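Local coordinates for protein pyroglutatmate porin OpdO (Pseudomonas aeruginosa, PDB 2Y0K) that probably forms an outer-membrane porin channel of the OprD family, through which small solutes such as pyroglutamate would cross, at residues His260-Gly265 against Leu304-Asp309; Leu318-Arg323 against Arg343-Gly348. All coordinates share one frame; numbering follows the deposited sequence.

Contact 1 of 2, residues His260-Gly265 against Leu304-Asp309; sequences HAVAAG and LRYDYD. With C8E ((hydroxyethyloxy)tri(ethyloxy)octane), chain G; C8E ((hydroxyethyloxy)tri(ethyloxy)octane), chain C; C8E ((hydroxyethyloxy)tri(ethyloxy)octane), chain I.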
loop_
_atom_site.group_PDB
_atom_site.type_symbol
_atom_site.label_atom_id
_atom_site.label_comp_id
_atom_site.label_asym_id
_atom_site.label_seq_id
_atom_site.Cartn_x
_atom_site.Cartn_y
_atom_site.Cartn_z
ATOM N N HIS A 260 11.327 -14.192 -16.496
ATOM C CA HIS A 260 11.994 -12.917 -16.244
ATOM C C HIS A 260 11.004 -11.755 -16.289
ATOM O O HIS A 260 10.033 -11.791 -17.045
ATOM C CB HIS A 260 13.066 -12.650 -17.298
ATOM C CG HIS A 260 14.100 -13.724 -17.412
ATOM N ND1 HIS A 260 15.186 -13.805 -16.565
ATOM C CD2 HIS A 260 14.236 -14.743 -18.299
ATOM C CE1 HIS A 260 15.937 -14.834 -16.915
ATOM N NE2 HIS A 260 15.384 -15.420 -17.964
ATOM N N ALA A 261 11.262 -10.723 -15.490
ATOM C CA ALA A 261 10.523 -9.469 -15.590
ATOM C C ALA A 261 11.459 -8.286 -15.370
ATOM O O ALA A 261 12.262 -8.280 -14.438
ATOM C CB ALA A 261 9.367 -9.431 -14.601
ATOM N N VAL A 262 11.361 -7.301 -16.249
ATOM C CA VAL A 262 12.096 -6.054 -16.103
ATOM C C VAL A 262 11.128 -4.882 -16.211
ATOM O O VAL A 262 10.228 -4.871 -17.071
ATOM C CB VAL A 262 13.205 -5.904 -17.159
ATOM C CG1 VAL A 262 13.749 -4.486 -17.157
ATOM C CG2 VAL A 262 14.320 -6.880 -16.883
ATOM N N ALA A 263 11.309 -3.909 -15.323
ATOM C CA ALA A 263 10.493 -2.701 -15.320
ATOM C C ALA A 263 11.370 -1.439 -15.286
ATOM O O ALA A 263 12.422 -1.410 -14.642
ATOM C CB ALA A 263 9.525 -2.721 -14.138
ATOM N N ALA A 264 10.937 -0.404 -15.993
ATOM C CA ALA A 264 11.618 0.879 -15.962
ATOM C C ALA A 264 10.595 1.908 -15.570
ATOM O O ALA A 264 9.486 1.930 -16.100
ATOM C CB ALA A 264 12.212 1.218 -17.322
ATOM N N GLY A 265 10.966 2.760 -14.627
ATOM C CA GLY A 265 10.045 3.762 -14.126
ATOM C C GLY A 265 10.622 5.162 -14.178
ATOM O O GLY A 265 11.831 5.379 -13.998
ATOM N N LEU A 304 15.046 1.116 -12.245
ATOM C CA LEU A 304 15.134 -0.139 -12.971
ATOM C C LEU A 304 14.866 -1.268 -12.000
ATOM O O LEU A 304 15.395 -1.284 -10.889
ATOM C CB LEU A 304 16.502 -0.314 -13.638
ATOM C CG LEU A 304 16.671 0.598 -14.858
ATOM C CD1 LEU A 304 18.112 0.615 -15.382
ATOM C CD2 LEU A 304 15.705 0.163 -15.958
ATOM N N ARG A 305 14.044 -2.215 -12.426
ATOM C CA ARG A 305 13.678 -3.331 -11.578
ATOM C C ARG A 305 13.761 -4.663 -12.321
ATOM O O ARG A 305 13.407 -4.756 -13.492
ATOM C CB ARG A 305 12.270 -3.122 -11.007
ATOM C CG ARG A 305 11.686 -4.400 -10.387
ATOM C CD ARG A 305 10.446 -4.142 -9.551
ATOM N NE ARG A 305 9.822 -5.398 -9.143
ATOM C CZ ARG A 305 8.832 -5.489 -8.268
ATOM N NH1 ARG A 305 8.346 -4.385 -7.715
ATOM N NH2 ARG A 305 8.327 -6.684 -7.954
ATOM N N TYR A 306 14.218 -5.697 -11.621
ATOM C CA TYR A 306 14.263 -7.044 -12.178
ATOM C C TYR A 306 13.601 -8.065 -11.240
ATOM O O TYR A 306 13.773 -7.997 -10.032
ATOM C CB TYR A 306 15.716 -7.445 -12.496
ATOM C CG TYR A 306 15.843 -8.873 -12.988
ATOM C CD1 TYR A 306 15.451 -9.224 -14.275
ATOM C CD2 TYR A 306 16.315 -9.874 -12.149
ATOM C CE1 TYR A 306 15.548 -10.528 -14.720
ATOM C CE2 TYR A 306 16.407 -11.183 -12.578
ATOM C CZ TYR A 306 16.031 -11.506 -13.862
ATOM O OH TYR A 306 16.130 -12.812 -14.280
ATOM N N ASP A 307 12.832 -8.997 -11.806
ATOM C CA ASP A 307 12.245 -10.113 -11.051
ATOM C C ASP A 307 12.543 -11.431 -11.747
ATOM O O ASP A 307 12.534 -11.514 -12.977
ATOM C CB ASP A 307 10.712 -9.982 -10.947
ATOM C CG ASP A 307 10.280 -8.823 -10.079
ATOM O OD1 ASP A 307 10.340 -7.668 -10.544
ATOM O OD2 ASP A 307 9.883 -9.064 -8.926
ATOM N N TYR A 308 12.791 -12.472 -10.970
ATOM C CA TYR A 308 12.854 -13.806 -11.546
ATOM C C TYR A 308 11.960 -14.779 -10.769
ATOM O O TYR A 308 12.013 -14.842 -9.537
ATOM C CB TYR A 308 14.290 -14.331 -11.604
ATOM C CG TYR A 308 14.400 -15.619 -12.373
ATOM C CD1 TYR A 308 14.310 -15.629 -13.754
ATOM C CD2 TYR A 308 14.552 -16.834 -11.717
ATOM C CE1 TYR A 308 14.391 -16.818 -14.471
ATOM C CE2 TYR A 308 14.643 -18.023 -12.424
ATOM C CZ TYR A 308 14.561 -18.005 -13.799
ATOM O OH TYR A 308 14.641 -19.189 -14.500
ATOM N N ASP A 309 11.128 -15.522 -11.490
ATOM C CA ASP A 309 10.318 -16.577 -10.863
ATOM C C ASP A 309 10.985 -17.933 -11.133
ATOM O O ASP A 309 11.140 -18.333 -12.279
ATOM C CB ASP A 309 8.886 -16.561 -11.412
ATOM C CG ASP A 309 7.915 -17.411 -10.575
ATOM O OD1 ASP A 309 8.355 -18.405 -9.943
ATOM O OD2 ASP A 309 6.703 -17.074 -10.546
HETATM O O9 C8E G . 18.035 -3.603 -13.958
HETATM C C10 C8E G . 17.439 -3.908 -12.709
HETATM C C11 C8E G . 18.489 -4.556 -11.818
HETATM O O12 C8E G . 18.671 -3.823 -10.622
HETATM C C13 C8E G . 20.007 -3.942 -10.180
HETATM C C14 C8E G . 20.151 -3.398 -8.773
HETATM O O15 C8E G . 21.474 -2.962 -8.590
HETATM C C16 C8E G . 21.536 -1.552 -8.692
HETATM C C7 C8E C . 15.740 -11.002 -19.664
HETATM C C8 C8E C . 17.052 -10.598 -19.000
HETATM O O9 C8E C . 17.039 -9.208 -18.737
HETATM C C10 C8E C . 17.372 -8.883 -17.398
HETATM C C11 C8E C . 18.867 -8.608 -17.254
HETATM O O12 C8E C . 19.128 -8.057 -15.976
HETATM C C1 C8E I . 19.318 -14.407 -8.761
HETATM C C2 C8E I . 20.417 -13.676 -9.538
HETATM C C3 C8E I . 19.865 -12.491 -10.330
HETATM C C4 C8E I . 20.888 -11.923 -11.310
HETATM C C5 C8E I . 20.223 -11.488 -12.618
HETATM C C6 C8E I . 20.801 -12.237 -13.820
HETATM C C7 C8E I . 20.271 -11.739 -15.162
HETATM C C8 C8E I . 19.544 -12.874 -15.885
HETATM O O9 C8E I . 19.533 -12.672 -17.287
HETATM C C10 C8E I . 19.527 -13.884 -18.021
HETATM C C11 C8E I . 18.778 -13.651 -19.337
HETATM O O12 C8E I . 19.328 -14.438 -20.375
HETATM C C13 C8E I . 18.430 -14.687 -21.444
HETATM C C14 C8E I . 18.726 -16.055 -22.073
HETATM O O15 C8E I . 19.381 -15.918 -23.324
HETATM C C16 C8E I . 18.668 -16.499 -24.406
HETATM C C17 C8E I . 19.367 -17.736 -24.984
HETATM O O18 C8E I . 18.973 -18.917 -24.306
HETATM C C19 C8E I . 17.620 -18.909 -23.874
HETATM C C20 C8E I . 17.008 -20.314 -23.883
HETATM O O21 C8E I . 17.214 -20.989 -22.647
HETATM O O HOH W 1 10.494 -6.452 -12.886
#

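Contact 2 of 2, residues Leu318-Arg323 against Arg343-Gly348; sequences LSFMSR and RNTDLG. With C8E ((hydroxyethyloxy)tri(ethyloxy)octane), chain J; C8E ((hydroxyethyloxy)tri(ethyloxy)octane), chain G.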
loop_
_atom_site.group_PDB
_atom_site.type_symbol
_atom_site.label_atom_id
_atom_site.label_comp_id
_atom_site.label_asym_id
_atom_site.label_seq_id
_atom_site.Cartn_x
_atom_site.Cartn_y
_atom_site.Cartn_z
ATOM N N LEU A 318 10.405 -20.139 -4.800
ATOM C CA LEU A 318 11.574 -19.269 -4.668
ATOM C C LEU A 318 11.394 -18.023 -5.523
ATOM O O LEU A 318 11.054 -18.115 -6.698
ATOM C CB LEU A 318 12.846 -20.011 -5.085
ATOM C CG LEU A 318 14.177 -19.257 -5.006
ATOM C CD1 LEU A 318 14.377 -18.599 -3.647
ATOM C CD2 LEU A 318 15.318 -20.216 -5.308
ATOM N N SER A 319 11.604 -16.850 -4.938
ATOM C CA SER A 319 11.500 -15.619 -5.723
ATOM C C SER A 319 12.655 -14.679 -5.441
ATOM O O SER A 319 13.234 -14.696 -4.353
ATOM C CB SER A 319 10.176 -14.900 -5.454
ATOM O OG SER A 319 9.988 -14.709 -4.065
ATOM N N PHE A 320 12.980 -13.855 -6.430
ATOM C CA PHE A 320 14.017 -12.850 -6.276
ATOM C C PHE A 320 13.588 -11.586 -6.978
ATOM O O PHE A 320 13.028 -11.626 -8.079
ATOM C CB PHE A 320 15.346 -13.357 -6.840
ATOM C CG PHE A 320 16.399 -12.292 -6.974
ATOM C CD1 PHE A 320 17.253 -12.004 -5.926
ATOM C CD2 PHE A 320 16.544 -11.590 -8.156
ATOM C CE1 PHE A 320 18.223 -11.030 -6.051
ATOM C CE2 PHE A 320 17.517 -10.614 -8.288
ATOM C CZ PHE A 320 18.359 -10.336 -7.240
ATOM N N MET A 321 13.842 -10.462 -6.325
ATOM C CA MET A 321 13.556 -9.160 -6.895
ATOM C C MET A 321 14.707 -8.210 -6.556
ATOM O O MET A 321 15.234 -8.209 -5.445
ATOM C CB MET A 321 12.235 -8.621 -6.346
ATOM C CG MET A 321 11.792 -7.292 -6.949
ATOM S SD MET A 321 12.580 -5.845 -6.212
ATOM C CE MET A 321 11.944 -5.891 -4.538
ATOM N N SER A 322 15.106 -7.403 -7.521
ATOM C CA SER A 322 16.132 -6.423 -7.262
ATOM C C SER A 322 15.754 -5.130 -7.966
ATOM O O SER A 322 15.310 -5.148 -9.113
ATOM C CB SER A 322 17.494 -6.941 -7.735
ATOM O OG SER A 322 18.467 -5.926 -7.643
ATOM N N ARG A 323 15.910 -4.005 -7.275
ATOM C CA ARG A 323 15.590 -2.734 -7.903
ATOM C C ARG A 323 16.490 -1.602 -7.457
ATOM O O ARG A 323 17.071 -1.639 -6.374
ATOM C CB ARG A 323 14.114 -2.358 -7.709
ATOM C CG ARG A 323 13.667 -2.308 -6.271
ATOM C CD ARG A 323 12.181 -1.956 -6.140
ATOM N NE ARG A 323 11.782 -2.081 -4.748
ATOM C CZ ARG A 323 10.528 -2.212 -4.316
ATOM N NH1 ARG A 323 9.512 -2.206 -5.172
ATOM N NH2 ARG A 323 10.297 -2.346 -3.015
ATOM N N ARG A 343 18.765 1.115 -3.169
ATOM C CA ARG A 343 18.805 -0.219 -3.728
ATOM C C ARG A 343 17.925 -1.105 -2.850
ATOM O O ARG A 343 18.007 -1.024 -1.623
ATOM C CB ARG A 343 20.244 -0.735 -3.725
ATOM C CG ARG A 343 20.400 -2.136 -4.288
ATOM C CD ARG A 343 21.755 -2.718 -3.910
ATOM N NE ARG A 343 22.827 -1.798 -4.271
ATOM C CZ ARG A 343 23.672 -1.236 -3.408
ATOM N NH1 ARG A 343 23.594 -1.510 -2.112
ATOM N NH2 ARG A 343 24.602 -0.402 -3.851
ATOM N N ASN A 344 17.055 -1.908 -3.463
ATOM C CA ASN A 344 16.314 -2.939 -2.714
ATOM C C ASN A 344 16.588 -4.322 -3.286
ATOM O O ASN A 344 16.684 -4.490 -4.501
ATOM C CB ASN A 344 14.784 -2.732 -2.764
ATOM C CG ASN A 344 14.324 -1.408 -2.183
ATOM O OD1 ASN A 344 15.023 -0.770 -1.393
ATOM N ND2 ASN A 344 13.123 -0.995 -2.566
ATOM N N THR A 345 16.653 -5.321 -2.418
ATOM C CA THR A 345 16.680 -6.706 -2.867
ATOM C C THR A 345 15.738 -7.562 -2.015
ATOM O O THR A 345 15.827 -7.547 -0.782
ATOM C CB THR A 345 18.118 -7.266 -2.815
ATOM O OG1 THR A 345 19.001 -6.353 -3.484
ATOM C CG2 THR A 345 18.202 -8.628 -3.482
ATOM N N ASP A 346 14.826 -8.278 -2.672
ATOM C CA ASP A 346 13.930 -9.228 -2.000
ATOM C C ASP A 346 14.279 -10.669 -2.375
ATOM O O ASP A 346 14.288 -11.042 -3.557
ATOM C CB ASP A 346 12.464 -8.984 -2.384
ATOM C CG ASP A 346 11.861 -7.778 -1.697
ATOM O OD1 ASP A 346 12.607 -6.917 -1.189
ATOM O OD2 ASP A 346 10.619 -7.683 -1.683
ATOM N N LEU A 347 14.550 -11.477 -1.361
ATOM C CA LEU A 347 14.769 -12.903 -1.543
ATOM C C LEU A 347 13.742 -13.661 -0.698
ATOM O O LEU A 347 13.654 -13.466 0.516
ATOM C CB LEU A 347 16.194 -13.271 -1.127
ATOM C CG LEU A 347 16.639 -14.736 -1.258
ATOM C CD1 LEU A 347 16.478 -15.244 -2.686
ATOM C CD2 LEU A 347 18.086 -14.878 -0.816
ATOM N N GLY A 348 12.962 -14.525 -1.332
ATOM C CA GLY A 348 11.889 -15.194 -0.622
ATOM C C GLY A 348 11.650 -16.638 -1.011
ATOM O O GLY A 348 11.823 -17.030 -2.171
HETATM C C1 C8E J . 15.503 -16.195 2.505
HETATM C C2 C8E J . 15.194 -17.204 1.400
HETATM C C3 C8E J . 16.285 -18.271 1.310
HETATM C C4 C8E J . 15.963 -19.352 0.275
HETATM C C5 C8E J . 17.247 -19.951 -0.309
HETATM C C6 C8E J . 17.087 -20.390 -1.766
HETATM C C7 C8E J . 16.788 -21.888 -1.920
HETATM C C8 C8E J . 15.558 -22.326 -1.120
HETATM O O9 C8E J . 14.774 -23.248 -1.861
HETATM C C10 C8E J . 15.018 -24.601 -1.542
HETATM C C11 C8E J . 14.213 -25.502 -2.483
HETATM O O12 C8E J . 14.369 -26.866 -2.131
HETATM C C13 C8E J . 13.204 -27.410 -1.540
HETATM O O9 C8E G . 18.035 -3.603 -13.958
HETATM C C10 C8E G . 17.439 -3.908 -12.709
HETATM C C11 C8E G . 18.489 -4.556 -11.818
HETATM O O12 C8E G . 18.671 -3.823 -10.622
HETATM C C13 C8E G . 20.007 -3.942 -10.180
HETATM C C14 C8E G . 20.151 -3.398 -8.773
HETATM O O15 C8E G . 21.474 -2.962 -8.590
HETATM C C16 C8E G . 21.536 -1.552 -8.692
HETATM O O HOH W 2 11.411 -12.003 -3.794
#

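Contact 1 of 2, residues His260-Gly265 against Leu304-Asp309
Two neighbouring antiparallel strands of an OprD-family outer-membrane beta-barrel meet where His-260 and Ala-261 face Tyr-306, Asp-307 and Tyr-308. The hydrogen-bonded pairs are Ala-261 with Asp-307 and Ala-263 with Arg-305; each exchanges two N-H...O bonds, Arg-305 N reaching Ala-263 O at 2.9 Å. Such a strand pair sorts its residues onto two faces, and here the sorting is plain. On the detergent-bearing face, consistent with the lipid-facing outside of a porin barrel, His-260, Tyr-306 and Tyr-308 form an aromatic cluster. His-260 ND1 and Tyr-306 OH share a hydrogen bond of 2.7 Å at the edges of the two rings, whose planes differ by 38°. Tyr-306 turns its CG away from its own N (chi1 176°), and its ring runs along the strand toward His-260; Val-262 CG2 lies at the ring edge, 3.7 Å from Tyr-306 CD1. One face of the imidazole lies against Tyr-308 CE1 and the opposite one against an alkyl carbon of a C8E molecule. The other face of the sheet pairs small alanines with charged residues: Ala-261 CB lies 3.9 Å from Asp-307 CB. Within one strand, not across the contact, extended Arg-305 grips the Asp-307 carboxylate side-on with two nitrogens, so that the carboxylate oxygens lie close to the guanidinium plane; Arg-305 NE meets the syn lone pair of Asp-307 OD1 at 2.7 Å.

Contact 2 of 2, residues Leu318-Arg323 against Arg343-Gly348
Met-321 and Asp-346 form a hydrogen-bonded pair toward the open end of the beta-hairpin of strands 318-332 and 335-350, away from its turn, in the wall of the OprD-family barrel. Backbone bonds come first: Ser-319 with Gly-348, Met-321 with Asp-346 and Arg-323 with Asn-344 each exchange two N-H...O bonds, six in all, between antiparallel strands. The intervening pairs, Phe-320 with Leu-347 and Ser-322 with Thr-345, are non-hydrogen-bonded, and there CA-H...O contacts add to the seam, as from Phe-320 CA to Asp-346 O.

Apolar contacts gather on the face of Phe-320, Thr-345 and Leu-347. The methyl CG2 of Thr-345 comes to the phenyl ring obliquely, 3.5 Å from Phe-320 CE1. At the end of the pair, Leu-318 CD1 leans over to Leu-347 CD1 at 4.1 Å. Leu-318 CD1 and Leu-347 CG touch the octyl tail of a C8E molecule, consistent with a lipid-facing surface, and Ser-322 OG meets the ether chain of another.

The opposite face is polar. A water lies between Ser-319 OG, at 3.1 Å, and Asp-346 O, to which it gives a weak bond. The side chain of Arg-323 crosses that of Asn-344, whose CB lies at the edge of the guanidinium, and the guanidinium and amide planes are 67° apart; Arg-364 from the next strand brings a further positive charge nearby. Between these polar groups lies Met-321: a bend at chi2 (-82°) sends SD along the strand toward Arg-323, and one at chi3 (-65°) swings CE across to Asp-346, so that the terminal methyl both lies over one face of the Arg-323 guanidinium and meets the carboxylate, Met-321 CE being 3.4 Å from Asp-346 CG.

Strands 300-309 and 318-332, consecutive in the chain, carry contact 1 into contact 2: Tyr-306 N is 2.8 Å from Ser-322 O in a probable hydrogen bond, so the four segments form a continuous patch of barrel wall. Contact 1 lies at the surface, whereas contact 2 is partly buried. Their detergent-bearing faces differ, aromatic with a histidine-tyrosine hydrogen bond in contact 1, a mix of phenyl, aliphatic and hydroxyl groups in contact 2, yet one C8E molecule touches both. On the polar faces, contact 1 has an intrastrand salt bridge, contact 2 a methionine methyl between an aspartate and an arginine whose charged atoms do not touch; Met-321 CG also packs on the salt bridge, 3.3 Å from Asp-307 OD2.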